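Local coordinates for protein pectate lyase (Paenibacillus sp. 0602, PDB 5GT5) that cleaves polygalacturonate by beta-elimination, probably within the chain and with the help of calcium, and probably acts on partly methylated pectins too, at residues 147-152 with 171-176; 112-117 with 132-137; 10-15 with 260-265; 284-289 with 407-412; 347-352 with 390-395. The protein carries 1 engineered substitution. All coordinates share one frame; numbering follows the deposited sequence. Where two conformers were deposited one is given.

Contact 1: 147-152 with 171-176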
# COMPACT_ATOMS: atom_id res chain seq x y z
N ASP A 147 -16.18 -21.36 -18.71
CA ASP A 147 -15.21 -20.41 -19.26
C ASP A 147 -15.83 -19.22 -19.96
O ASP A 147 -15.10 -18.34 -20.42
CB ASP A 147 -14.23 -21.15 -20.21
CG ASP A 147 -13.10 -21.88 -19.46
OD1 ASP A 147 -12.75 -21.48 -18.32
OD2 ASP A 147 -12.55 -22.85 -20.03
N LYS A 148 -17.16 -19.14 -20.03
CA LYS A 148 -17.82 -18.07 -20.77
C LYS A 148 -18.25 -16.89 -19.90
O LYS A 148 -17.82 -15.75 -20.14
CB LYS A 148 -19.02 -18.58 -21.56
CG LYS A 148 -19.57 -17.52 -22.50
CD LYS A 148 -20.67 -18.05 -23.37
CE LYS A 148 -21.07 -17.01 -24.41
NZ LYS A 148 -19.93 -16.77 -25.35
N ASN A 149 -19.08 -17.14 -18.89
CA ASN A 149 -19.75 -16.02 -18.22
C ASN A 149 -18.81 -15.11 -17.42
O ASN A 149 -19.05 -13.90 -17.31
CB ASN A 149 -20.84 -16.53 -17.28
CG ASN A 149 -21.99 -17.18 -18.01
OD1 ASN A 149 -21.84 -17.62 -19.17
ND2 ASN A 149 -23.14 -17.26 -17.35
N ASP A 150 -17.78 -15.70 -16.85
CA ASP A 150 -16.78 -14.96 -16.07
C ASP A 150 -17.41 -14.22 -14.89
O ASP A 150 -17.01 -13.11 -14.57
CB ASP A 150 -15.98 -13.98 -16.95
CG ASP A 150 -15.19 -14.67 -18.05
OD1 ASP A 150 -14.82 -15.86 -17.91
OD2 ASP A 150 -14.93 -14.01 -19.07
N TRP A 151 -18.44 -14.81 -14.27
CA TRP A 151 -19.04 -14.22 -13.08
C TRP A 151 -18.33 -14.67 -11.81
O TRP A 151 -18.28 -15.88 -11.54
CB TRP A 151 -20.50 -14.65 -12.95
CG TRP A 151 -21.46 -14.33 -14.07
CD1 TRP A 151 -21.35 -13.37 -15.05
CD2 TRP A 151 -22.72 -14.99 -14.27
NE1 TRP A 151 -22.48 -13.39 -15.86
CE2 TRP A 151 -23.32 -14.38 -15.41
CE3 TRP A 151 -23.39 -16.03 -13.63
CZ2 TRP A 151 -24.58 -14.77 -15.88
CZ3 TRP A 151 -24.62 -16.43 -14.10
CH2 TRP A 151 -25.20 -15.82 -15.23
N ASP A 152 -17.79 -13.73 -11.04
CA ASP A 152 -17.10 -14.00 -9.78
C ASP A 152 -17.72 -13.10 -8.74
O ASP A 152 -18.11 -11.98 -9.06
CB ASP A 152 -15.61 -13.64 -9.91
CG ASP A 152 -15.02 -14.11 -11.22
OD1 ASP A 152 -14.65 -15.28 -11.31
OD2 ASP A 152 -14.92 -13.30 -12.17
N LYS A 171 -22.71 -20.61 -4.33
CA LYS A 171 -22.15 -21.03 -5.62
C LYS A 171 -21.90 -19.83 -6.52
O LYS A 171 -22.69 -18.88 -6.57
CB LYS A 171 -23.13 -21.97 -6.33
CG LYS A 171 -23.24 -23.36 -5.73
CD LYS A 171 -22.36 -24.33 -6.44
CE LYS A 171 -22.90 -24.67 -7.86
NZ LYS A 171 -21.77 -25.45 -8.47
N ALA A 172 -20.81 -19.89 -7.27
CA ALA A 172 -20.56 -18.93 -8.33
C ALA A 172 -20.17 -19.67 -9.60
O ALA A 172 -19.52 -20.72 -9.55
CB ALA A 172 -19.44 -17.94 -7.94
N TYR A 173 -20.53 -19.08 -10.73
CA TYR A 173 -20.16 -19.62 -12.02
C TYR A 173 -18.65 -19.82 -12.11
O TYR A 173 -18.19 -20.90 -12.51
CB TYR A 173 -20.68 -18.69 -13.12
CG TYR A 173 -20.42 -19.13 -14.54
CD1 TYR A 173 -19.16 -18.93 -15.12
CD2 TYR A 173 -21.40 -19.75 -15.31
CE1 TYR A 173 -18.89 -19.32 -16.42
CE2 TYR A 173 -21.14 -20.11 -16.65
CZ TYR A 173 -19.88 -19.91 -17.18
OH TYR A 173 -19.60 -20.24 -18.48
N ASP A 174 -17.89 -18.79 -11.75
CA ASP A 174 -16.43 -18.87 -11.75
C ASP A 174 -15.94 -18.77 -10.31
O ASP A 174 -16.25 -19.63 -9.49
CB ASP A 174 -15.88 -17.76 -12.68
CG ASP A 174 -14.43 -17.93 -13.08
OD1 ASP A 174 -13.81 -18.95 -12.76
OD2 ASP A 174 -13.94 -17.02 -13.80
N GLY A 175 -15.19 -17.74 -9.98
CA GLY A 175 -14.56 -17.69 -8.66
C GLY A 175 -15.35 -17.02 -7.56
O GLY A 175 -16.32 -16.27 -7.79
N LEU A 176 -14.91 -17.26 -6.34
CA LEU A 176 -15.54 -16.66 -5.17
C LEU A 176 -14.87 -15.34 -4.84
O LEU A 176 -15.52 -14.29 -4.93
CB LEU A 176 -15.47 -17.62 -3.99
CG LEU A 176 -16.11 -18.98 -4.25
CD1 LEU A 176 -15.93 -19.89 -3.01
CD2 LEU A 176 -17.58 -18.81 -4.61
O HOH W 1 -21.54 -20.90 -19.97
O HOH W 2 -13.86 -14.47 -14.34
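Tyr173 is gripped from root to tip by the loop 147-152. Its CB packs 3.8 Å from CE3 of Trp151. CG is anti to the backbone N (chi1 -178°), which starts the side chain toward the loop. Asn149 then covers one face: its CB stands 3.4 Å above the centroid of the Tyr173 ring, and its amide, held by Glu137, stacks with its plane 3° from that of the ring. At the tip, OH accepts two backbone amides, Lys148 N at 3.1 Å and, more linearly, Asn149 N at 3.2 Å. A phenylalanine here would probably leave both N-H groups without this acceptor. Past the tyrosine, Asp174 N reaches Trp151 O at 2.9 Å, and Gly175 N meets the anti lone pair of Asp152 OD1 at 2.8 Å. The Asp152 and Asp174 side chains run side by side, pointing the same way; Lys245 pairs with Asp174. Carboxylates so near each other would suit a cation, consistent with the calcium site that they form with Asp178 in close relatives.

Contact 2: 112-117 with 132-137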
# COMPACT_ATOMS: atom_id res chain seq x y z
N ILE A 112 -26.26 -9.95 -1.19
CA ILE A 112 -25.98 -9.29 -2.46
C ILE A 112 -26.20 -10.33 -3.55
O ILE A 112 -25.45 -11.32 -3.61
CB ILE A 112 -24.50 -8.83 -2.53
CG1 ILE A 112 -24.17 -7.87 -1.37
CG2 ILE A 112 -24.17 -8.18 -3.88
CD1 ILE A 112 -24.98 -6.61 -1.39
N LYS A 113 -27.22 -10.14 -4.38
CA LYS A 113 -27.64 -11.15 -5.37
C LYS A 113 -27.57 -10.63 -6.79
O LYS A 113 -27.88 -9.46 -7.04
CB LYS A 113 -29.07 -11.62 -5.08
CG LYS A 113 -29.21 -12.38 -3.77
CD LYS A 113 -30.61 -13.04 -3.68
CE LYS A 113 -31.61 -12.12 -3.05
NZ LYS A 113 -33.04 -12.44 -3.43
N HIS A 114 -27.16 -11.50 -7.71
CA HIS A 114 -27.23 -11.25 -9.16
C HIS A 114 -26.22 -10.25 -9.62
O HIS A 114 -26.40 -9.61 -10.66
CB HIS A 114 -28.65 -10.87 -9.62
CG HIS A 114 -29.70 -11.73 -9.00
ND1 HIS A 114 -30.95 -11.26 -8.64
CD2 HIS A 114 -29.63 -13.01 -8.56
CE1 HIS A 114 -31.62 -12.24 -8.06
NE2 HIS A 114 -30.85 -13.31 -8.01
N ALA A 115 -25.13 -10.11 -8.86
CA ALA A 115 -24.08 -9.15 -9.25
C ALA A 115 -22.69 -9.56 -8.82
O ALA A 115 -22.49 -10.05 -7.71
CB ALA A 115 -24.36 -7.72 -8.78
N ALA A 116 -21.73 -9.29 -9.71
CA ALA A 116 -20.30 -9.40 -9.40
C ALA A 116 -19.79 -8.04 -8.93
O ALA A 116 -20.22 -7.00 -9.44
CB ALA A 116 -19.53 -9.80 -10.66
N ILE A 117 -18.85 -8.06 -7.99
CA ILE A 117 -18.15 -6.85 -7.53
C ILE A 117 -16.71 -6.90 -7.99
O ILE A 117 -16.01 -7.90 -7.79
CB ILE A 117 -18.21 -6.68 -6.02
CG1 ILE A 117 -19.67 -6.44 -5.60
CG2 ILE A 117 -17.31 -5.46 -5.58
CD1 ILE A 117 -19.86 -6.32 -4.13
N PHE A 132 -23.27 -13.38 -0.20
CA PHE A 132 -23.24 -13.28 -1.64
C PHE A 132 -23.88 -14.53 -2.22
O PHE A 132 -23.48 -15.66 -1.87
CB PHE A 132 -21.80 -13.13 -2.11
CG PHE A 132 -21.14 -11.88 -1.63
CD1 PHE A 132 -20.56 -11.82 -0.37
CD2 PHE A 132 -21.13 -10.76 -2.43
CE1 PHE A 132 -19.97 -10.60 0.08
CE2 PHE A 132 -20.52 -9.59 -2.01
CZ PHE A 132 -19.97 -9.49 -0.75
N ASP A 133 -24.87 -14.35 -3.08
CA ASP A 133 -25.65 -15.50 -3.56
C ASP A 133 -26.20 -15.26 -4.95
O ASP A 133 -26.26 -14.11 -5.43
CB ASP A 133 -26.81 -15.82 -2.58
CG ASP A 133 -27.30 -17.26 -2.67
OD1 ASP A 133 -26.74 -18.08 -3.43
OD2 ASP A 133 -28.29 -17.56 -1.95
N GLU A 134 -26.61 -16.36 -5.59
CA GLU A 134 -27.32 -16.36 -6.88
C GLU A 134 -26.52 -15.72 -8.00
O GLU A 134 -26.92 -14.75 -8.64
CB GLU A 134 -28.74 -15.76 -6.71
CG GLU A 134 -29.54 -16.53 -5.67
CD GLU A 134 -31.02 -16.13 -5.56
OE1 GLU A 134 -31.51 -15.30 -6.36
OE2 GLU A 134 -31.65 -16.65 -4.63
N LEU A 135 -25.33 -16.30 -8.19
CA LEU A 135 -24.40 -15.89 -9.24
C LEU A 135 -23.81 -17.13 -9.91
O LEU A 135 -22.68 -17.09 -10.43
CB LEU A 135 -23.30 -14.97 -8.68
CG LEU A 135 -22.54 -14.13 -9.73
CD1 LEU A 135 -23.46 -13.11 -10.40
CD2 LEU A 135 -21.38 -13.42 -9.10
N TRP A 136 -24.58 -18.23 -9.94
CA TRP A 136 -24.17 -19.45 -10.64
C TRP A 136 -25.27 -19.86 -11.60
O TRP A 136 -26.46 -19.69 -11.30
CB TRP A 136 -23.89 -20.60 -9.65
CG TRP A 136 -23.59 -21.94 -10.32
CD1 TRP A 136 -22.35 -22.42 -10.69
CD2 TRP A 136 -24.54 -22.94 -10.71
NE1 TRP A 136 -22.49 -23.67 -11.28
CE2 TRP A 136 -23.82 -24.00 -11.30
CE3 TRP A 136 -25.95 -23.02 -10.61
CZ2 TRP A 136 -24.46 -25.14 -11.80
CZ3 TRP A 136 -26.58 -24.16 -11.09
CH2 TRP A 136 -25.84 -25.19 -11.69
N GLU A 137 -24.90 -20.42 -12.75
CA GLU A 137 -25.83 -21.13 -13.64
C GLU A 137 -25.07 -22.25 -14.30
O GLU A 137 -23.85 -22.28 -14.28
CB GLU A 137 -26.48 -20.20 -14.66
CG GLU A 137 -25.51 -19.69 -15.73
CD GLU A 137 -26.22 -18.93 -16.83
OE1 GLU A 137 -27.43 -18.62 -16.67
OE2 GLU A 137 -25.56 -18.65 -17.86
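The His114 ring meets Glu134 along its edge and carries Lys113 CB over the centre of one face. NE2 donates to Glu134 OE1 at 2.7 Å, nearly in the imidazole plane and on the anti lone pair of the carboxylate, while CD2 of His114 lies 3.2 Å from the backbone O of Glu134. The Glu134 side chain is extended beyond CG (chi2 -173°), which carries CD out along the histidine. ND1 of His114 is bonded to Glu64, so the ring spans two carboxylates, a setting likely to stabilise its protonated form. The other flat group, Phe132, receives Ile117 CD1 at its edge, 4.0 Å from CE2, and Ile112 CB obliquely, 3.9 Å from CD2. Stacking of like side chains from turn to turn, as Phe132 on Phe169, is a mark of the parallel beta-helix of pectate lyases. Here Ile112 pairs with Phe132 on the buried face and Lys113 with Asp133 on the other, Asp133 N donating to Ile112 O at 3.1 Å. Beyond the strands, His114 and Glu134 both take positive phi (73° and 60°), and the two segments turn the corner together, joined by a weak bond from His114 N to Glu134 O. Glu134 N meets Asp133 OD1 from above the carboxylate plane. Lys113 runs alongside the Glu134 side chain, its CD 3.6 Å from OE1. Inside the bend, CD1 of Leu135 rests 3.8 Å from Ala115 N.

Contact 3: 10-15 with 260-265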
# COMPACT_ATOMS: atom_id res chain seq x y z
N THR A 10 -5.98 -9.13 11.09
CA THR A 10 -4.60 -9.61 11.08
C THR A 10 -4.14 -9.81 9.64
O THR A 10 -4.91 -9.69 8.69
CB THR A 10 -4.46 -10.95 11.79
OG1 THR A 10 -5.14 -11.95 11.00
CG2 THR A 10 -5.11 -10.93 13.17
N GLY A 11 -2.86 -10.11 9.48
CA GLY A 11 -2.35 -10.63 8.21
C GLY A 11 -1.96 -9.53 7.25
O GLY A 11 -1.68 -8.39 7.68
N PHE A 12 -1.94 -9.82 5.95
CA PHE A 12 -1.37 -8.86 5.01
C PHE A 12 -2.16 -7.58 4.88
O PHE A 12 -1.61 -6.55 4.48
CB PHE A 12 -1.18 -9.50 3.63
CG PHE A 12 -0.04 -10.51 3.55
CD1 PHE A 12 1.29 -10.10 3.65
CD2 PHE A 12 -0.30 -11.87 3.39
CE1 PHE A 12 2.33 -11.03 3.58
CE2 PHE A 12 0.74 -12.80 3.30
CZ PHE A 12 2.06 -12.39 3.38
N SER A 13 -3.46 -7.61 5.23
CA SER A 13 -4.24 -6.37 5.25
C SER A 13 -4.03 -5.54 6.49
O SER A 13 -4.74 -4.56 6.68
CB SER A 13 -5.73 -6.65 5.05
OG SER A 13 -6.46 -5.41 4.97
N GLN A 14 -3.06 -5.88 7.33
CA GLN A 14 -2.76 -5.02 8.48
C GLN A 14 -2.55 -3.57 8.02
O GLN A 14 -1.97 -3.32 6.96
CB GLN A 14 -1.48 -5.51 9.19
CG GLN A 14 -0.22 -5.43 8.33
CD GLN A 14 1.00 -5.96 9.07
OE1 GLN A 14 0.99 -6.07 10.31
NE2 GLN A 14 2.05 -6.27 8.33
N GLY A 15 -3.04 -2.63 8.82
CA GLY A 15 -2.87 -1.22 8.48
C GLY A 15 -4.05 -0.61 7.72
O GLY A 15 -4.13 0.62 7.53
N ASN A 260 4.01 -9.80 -6.55
CA ASN A 260 3.53 -8.85 -5.55
C ASN A 260 2.26 -9.26 -4.81
O ASN A 260 1.84 -8.58 -3.86
CB ASN A 260 3.31 -7.49 -6.20
CG ASN A 260 4.56 -6.97 -6.85
OD1 ASN A 260 4.58 -6.72 -8.05
ND2 ASN A 260 5.64 -6.87 -6.09
N LEU A 261 1.64 -10.34 -5.28
CA LEU A 261 0.41 -10.80 -4.63
C LEU A 261 0.68 -11.24 -3.21
O LEU A 261 1.63 -12.00 -2.97
CB LEU A 261 -0.21 -11.95 -5.42
CG LEU A 261 -0.62 -11.64 -6.86
CD1 LEU A 261 -0.69 -12.93 -7.68
CD2 LEU A 261 -1.96 -10.87 -6.93
N SER A 262 -0.15 -10.78 -2.28
CA SER A 262 -0.10 -11.29 -0.93
C SER A 262 -1.51 -11.43 -0.38
O SER A 262 -2.40 -10.57 -0.62
CB SER A 262 0.80 -10.45 0.00
OG SER A 262 0.29 -9.13 0.20
N ILE A 263 -1.73 -12.56 0.29
CA ILE A 263 -3.03 -12.85 0.86
C ILE A 263 -2.93 -13.72 2.12
O ILE A 263 -2.12 -14.64 2.19
CB ILE A 263 -3.95 -13.51 -0.21
CG1 ILE A 263 -5.37 -13.63 0.32
CG2 ILE A 263 -3.46 -14.89 -0.67
CD1 ILE A 263 -6.40 -13.90 -0.80
N THR A 264 -3.74 -13.38 3.11
CA THR A 264 -3.92 -14.17 4.32
C THR A 264 -5.34 -14.67 4.36
O THR A 264 -6.28 -13.87 4.20
CB THR A 264 -3.69 -13.32 5.58
OG1 THR A 264 -2.40 -12.70 5.50
CG2 THR A 264 -3.79 -14.15 6.85
N LEU A 265 -5.51 -15.97 4.61
CA LEU A 265 -6.83 -16.59 4.84
C LEU A 265 -6.85 -17.15 6.26
O LEU A 265 -5.94 -17.90 6.62
CB LEU A 265 -7.05 -17.77 3.87
CG LEU A 265 -6.80 -17.48 2.39
CD1 LEU A 265 -6.94 -18.76 1.58
CD2 LEU A 265 -7.76 -16.40 1.87
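Phe12 lays one face of its ring on Ser262, whose CB stands 3.6 Å from the ring centroid and close to the ring normal, a CH-pi contact. Ser262 OG lies 3.6 Å from Phe12 CG and is hydrogen-bonded to Gly185 N. The Phe12 side chain crosses that of Thr264 at about a right angle. Thr264 OG1, anti to its carbonyl carbon (chi1 -55°), accepts the backbone N of Phe12 at 3.0 Å, with an N-H...O angle of 154°, and also lies 3.1 Å from CD2 of the ring. Gly11, with no side chain to intervene, brings its CA to 3.4 Å from that hydroxyl. The N-terminal arm is thereby laid against strand 262-271 of the beta-helix, on the face that Ile263 turns away from. Tyr409 packs edge-to-face with Phe12 and is hydrogen-bonded to Thr264 OG1. An alanine in place of Phe12 would keep the backbone bond but is likely to open a gap over Ser262 and leave the Tyr409 ring without its edge-to-face partner. Chemically, one threonine hydroxyl ties both the Phe12 backbone and the Tyr409 hydroxyl, while the ring rests on Ser262 CB; polar tether and ring packing thus fall on alternate residues, on one face of a single strand.

Contact 4: 284-289 with 407-412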
# COMPACT_ATOMS: atom_id res chain seq x y z
N ASN A 284 2.80 -14.61 -2.34
CA ASN A 284 2.80 -15.18 -1.01
C ASN A 284 1.40 -15.35 -0.50
O ASN A 284 0.60 -14.41 -0.52
CB ASN A 284 3.55 -14.27 -0.02
CG ASN A 284 5.01 -14.18 -0.31
OD1 ASN A 284 5.75 -15.15 -0.19
ND2 ASN A 284 5.46 -12.97 -0.66
N ALA A 285 1.08 -16.55 -0.03
CA ALA A 285 -0.22 -16.80 0.58
C ALA A 285 -0.06 -17.55 1.88
O ALA A 285 0.67 -18.54 1.92
CB ALA A 285 -1.11 -17.60 -0.35
N HIS A 286 -0.77 -17.11 2.92
CA HIS A 286 -0.73 -17.73 4.24
C HIS A 286 -2.15 -18.05 4.67
O HIS A 286 -2.99 -17.14 4.77
CB HIS A 286 -0.05 -16.75 5.22
CG HIS A 286 -0.01 -17.24 6.65
ND1 HIS A 286 -0.16 -16.38 7.72
CD2 HIS A 286 0.23 -18.46 7.16
CE1 HIS A 286 -0.07 -17.07 8.84
NE2 HIS A 286 0.16 -18.33 8.54
N ALA A 287 -2.42 -19.33 4.90
CA ALA A 287 -3.69 -19.77 5.46
C ALA A 287 -3.42 -20.38 6.83
O ALA A 287 -2.57 -21.25 7.00
CB ALA A 287 -4.36 -20.78 4.56
N TYR A 288 -4.14 -19.89 7.83
CA TYR A 288 -4.07 -20.49 9.16
C TYR A 288 -5.45 -20.67 9.74
O TYR A 288 -6.36 -19.87 9.51
CB TYR A 288 -3.15 -19.71 10.10
CG TYR A 288 -3.59 -18.32 10.58
CD1 TYR A 288 -3.27 -17.17 9.85
CD2 TYR A 288 -4.27 -18.15 11.81
CE1 TYR A 288 -3.59 -15.91 10.32
CE2 TYR A 288 -4.62 -16.88 12.28
CZ TYR A 288 -4.29 -15.78 11.51
OH TYR A 288 -4.62 -14.52 11.96
N ASN A 289 -5.64 -21.75 10.50
CA ASN A 289 -6.93 -22.01 11.14
C ASN A 289 -8.07 -21.94 10.13
O ASN A 289 -9.10 -21.31 10.39
CB ASN A 289 -7.21 -21.03 12.29
CG ASN A 289 -6.30 -21.22 13.51
OD1 ASN A 289 -6.11 -20.27 14.27
ND2 ASN A 289 -5.78 -22.43 13.73
N LEU A 407 7.00 -13.93 8.04
CA LEU A 407 5.84 -13.12 7.72
C LEU A 407 5.93 -11.78 8.43
O LEU A 407 6.36 -11.71 9.60
CB LEU A 407 4.58 -13.86 8.12
CG LEU A 407 4.20 -15.03 7.22
CD1 LEU A 407 3.22 -15.92 7.94
CD2 LEU A 407 3.64 -14.52 5.87
N PRO A 408 5.55 -10.69 7.73
CA PRO A 408 5.66 -9.32 8.25
C PRO A 408 4.55 -8.93 9.22
O PRO A 408 4.32 -7.74 9.46
CB PRO A 408 5.58 -8.46 6.99
CG PRO A 408 4.75 -9.25 6.06
CD PRO A 408 5.14 -10.69 6.31
N TYR A 409 3.89 -9.91 9.82
CA TYR A 409 2.84 -9.62 10.78
C TYR A 409 2.81 -10.68 11.86
O TYR A 409 3.28 -11.80 11.65
CB TYR A 409 1.49 -9.53 10.08
CG TYR A 409 1.09 -10.73 9.24
CD1 TYR A 409 0.54 -11.88 9.84
CD2 TYR A 409 1.21 -10.69 7.86
CE1 TYR A 409 0.14 -12.98 9.06
CE2 TYR A 409 0.80 -11.74 7.08
CZ TYR A 409 0.27 -12.88 7.67
OH TYR A 409 -0.15 -13.92 6.88
N SER A 410 2.28 -10.33 13.02
CA SER A 410 2.15 -11.34 14.05
C SER A 410 0.71 -11.83 14.09
O SER A 410 -0.20 -11.15 13.61
CB SER A 410 2.57 -10.78 15.41
OG SER A 410 1.74 -9.70 15.77
N TYR A 411 0.51 -12.99 14.69
CA TYR A 411 -0.78 -13.63 14.69
C TYR A 411 -0.77 -14.75 15.71
O TYR A 411 0.28 -15.34 16.00
CB TYR A 411 -1.14 -14.19 13.30
CG TYR A 411 -0.17 -15.20 12.75
CD1 TYR A 411 1.02 -14.82 12.13
CD2 TYR A 411 -0.45 -16.57 12.84
CE1 TYR A 411 1.91 -15.76 11.64
CE2 TYR A 411 0.43 -17.51 12.36
CZ TYR A 411 1.60 -17.11 11.75
OH TYR A 411 2.49 -18.03 11.27
N GLN A 412 -1.95 -15.03 16.23
CA GLN A 412 -2.20 -16.08 17.20
C GLN A 412 -2.80 -17.28 16.47
O GLN A 412 -3.69 -17.11 15.62
CB GLN A 412 -3.17 -15.57 18.25
CG GLN A 412 -3.62 -16.60 19.27
CD GLN A 412 -2.66 -16.76 20.43
OE1 GLN A 412 -1.71 -15.98 20.58
NE2 GLN A 412 -2.88 -17.80 21.24
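An aromatic cluster, His286 and Tyr288 from strand 284-288 with Tyr409 and Tyr411 from the loop 407-412, ties the late chain to the beta-helix. His286 CG is anti to the backbone N (chi1 177°), which swings the ring out toward the loop. At its edge, ND1 shares a hydrogen bond of 2.6 Å with Tyr409 OH, in which either may be the donor. Over one face, Leu407 CD1 sits 3.6 Å from the imidazole centroid. His286 and Tyr411 reach toward each other tip to tip, the edge of His286 toward the face of Tyr411, with CE1 of His286 3.4 Å from CZ of Tyr411. Glu337 is bonded to both His286 NE2 and Tyr411 OH and so joins the two tips. Tyr288 slides past Tyr411 in the opposite direction, with Tyr411 CD2 over the centre of its ring; Tyr288 OH is bonded to Thr10. Ala285 and Ala287 point away from the loop, the in-and-out alternation of a beta-helix strand whose outer face is covered by a C-terminal segment.

Contact 5: 347-352 with 390-395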
# COMPACT_ATOMS: atom_id res chain seq x y z
N PRO A 347 -4.70 -32.55 -1.21
CA PRO A 347 -4.76 -31.30 -0.44
C PRO A 347 -3.64 -30.31 -0.69
O PRO A 347 -3.80 -29.14 -0.33
CB PRO A 347 -4.70 -31.79 1.02
CG PRO A 347 -3.98 -33.15 0.92
CD PRO A 347 -4.49 -33.75 -0.37
N VAL A 348 -2.52 -30.77 -1.23
CA VAL A 348 -1.31 -29.96 -1.31
C VAL A 348 -0.70 -30.17 -2.69
O VAL A 348 -0.13 -31.23 -2.97
CB VAL A 348 -0.28 -30.37 -0.20
CG1 VAL A 348 0.93 -29.42 -0.23
CG2 VAL A 348 -0.91 -30.35 1.19
N ARG A 349 -0.80 -29.17 -3.56
CA ARG A 349 -0.29 -29.31 -4.93
C ARG A 349 0.70 -28.21 -5.23
O ARG A 349 0.58 -27.08 -4.74
CB ARG A 349 -1.44 -29.27 -5.95
CG ARG A 349 -2.36 -30.47 -5.84
CD ARG A 349 -3.45 -30.42 -6.90
NE ARG A 349 -2.91 -30.80 -8.18
CZ ARG A 349 -2.80 -32.07 -8.59
NH1 ARG A 349 -3.23 -33.07 -7.83
NH2 ARG A 349 -2.27 -32.34 -9.78
N ASN A 350 1.67 -28.55 -6.06
CA ASN A 350 2.79 -27.66 -6.35
C ASN A 350 3.04 -27.37 -7.83
O ASN A 350 3.99 -26.68 -8.14
CB ASN A 350 4.08 -28.14 -5.64
CG ASN A 350 4.67 -29.40 -6.26
OD1 ASN A 350 4.06 -30.03 -7.14
ND2 ASN A 350 5.85 -29.78 -5.81
N ASN A 351 2.21 -27.89 -8.73
CA ASN A 351 2.44 -27.65 -10.15
C ASN A 351 1.26 -28.17 -10.93
O ASN A 351 0.99 -29.37 -10.91
CB ASN A 351 3.74 -28.36 -10.62
CG ASN A 351 4.12 -28.00 -12.05
OD1 ASN A 351 3.26 -27.95 -12.93
ND2 ASN A 351 5.39 -27.74 -12.28
N GLN A 352 0.55 -27.27 -11.60
CA GLN A 352 -0.63 -27.60 -12.37
C GLN A 352 -0.40 -27.62 -13.87
O GLN A 352 -1.16 -28.25 -14.60
CB GLN A 352 -1.71 -26.55 -12.13
CG GLN A 352 -2.16 -26.42 -10.68
CD GLN A 352 -2.82 -27.67 -10.20
OE1 GLN A 352 -2.15 -28.56 -9.69
NE2 GLN A 352 -4.16 -27.74 -10.35
N ALA A 390 1.93 -34.46 1.77
CA ALA A 390 3.11 -34.16 0.95
C ALA A 390 2.70 -33.48 -0.36
O ALA A 390 1.67 -33.82 -0.95
CB ALA A 390 3.87 -35.45 0.64
N PRO A 391 3.50 -32.52 -0.82
CA PRO A 391 3.15 -31.87 -2.09
C PRO A 391 3.27 -32.78 -3.27
O PRO A 391 4.23 -33.54 -3.37
CB PRO A 391 4.20 -30.74 -2.21
CG PRO A 391 4.82 -30.58 -0.84
CD PRO A 391 4.70 -31.94 -0.19
N VAL A 392 2.32 -32.68 -4.19
CA VAL A 392 2.35 -33.41 -5.45
C VAL A 392 2.03 -32.44 -6.57
O VAL A 392 1.39 -31.41 -6.33
CB VAL A 392 1.34 -34.58 -5.47
CG1 VAL A 392 1.58 -35.50 -4.31
CG2 VAL A 392 -0.09 -34.06 -5.44
N PRO A 393 2.44 -32.73 -7.82
CA PRO A 393 3.15 -33.91 -8.32
C PRO A 393 4.58 -33.64 -8.77
O PRO A 393 5.27 -34.58 -9.21
CB PRO A 393 2.32 -34.24 -9.56
CG PRO A 393 2.05 -32.88 -10.13
CD PRO A 393 1.87 -31.95 -8.93
N ALA A 394 5.05 -32.41 -8.68
CA ALA A 394 6.37 -32.07 -9.21
C ALA A 394 7.44 -32.21 -8.15
O ALA A 394 7.16 -32.21 -6.93
CB ALA A 394 6.36 -30.64 -9.78
N ALA A 395 8.68 -32.32 -8.62
CA ALA A 395 9.84 -32.29 -7.74
C ALA A 395 9.68 -31.12 -6.79
O ALA A 395 9.34 -29.99 -7.19
CB ALA A 395 11.10 -32.14 -8.56
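Pro391 lies alongside Val348, with Pro391 CB 4.0 Å from Val348 CG1. Next, Val392 makes the one beta bridge, opposite Arg349: its N donates to Val348 O at 3.1 Å, and its O accepts Asn350 N at 2.9 Å. Strand 346-349, the outermost strand of its sheet in the parallel beta-helix, gains a partner there for a single step. The peptide before Pro393 is cis, and Pro393 CD lies 3.4 Å from Asn351 O. Ala394 follows and faces Asn350, whose CG sits in the crowded position between backbone N and carbonyl carbon (chi1 71°). Ala394 N lies on an in-plane lone pair of Asn350 OD1 at 3.0 Å. Asn350 ND2 answers with a virtually straight bond (179°) to Ala394 O, also 3.0 Å, though from above that carbonyl plane. The CB atoms of Ala394 and Asn351 touch at 3.6 Å. Because both ends of one amide pair with the N-H and C=O of the same residue, its rotation is fixed: flipping it would set donor against donor and acceptor against acceptor.

How the contacts relate
Contacts 1, 2 and 3 are buried, 4 and 5 only partly. Contacts 1 and 2 touch each other: Tyr173 N reaches Leu135 O, so the probable calcium loops rest directly on the preceding corner of the beta-helix. Contacts 3 and 4 also touch, on neighbouring strands 262-271 and 284-288, and Tyr409 serves both; there an N-terminal and a late segment share one flank, across the centre of the chain from contact 2. Contact 5 stands apart, its centre about 21 Å from that of contact 4. Chemistry follows place: carboxylates gather in contacts 1 and 2, rings and hydroxyls join added segments in 3 and 4, and backbone-like pairing closes a sheet edge in 5.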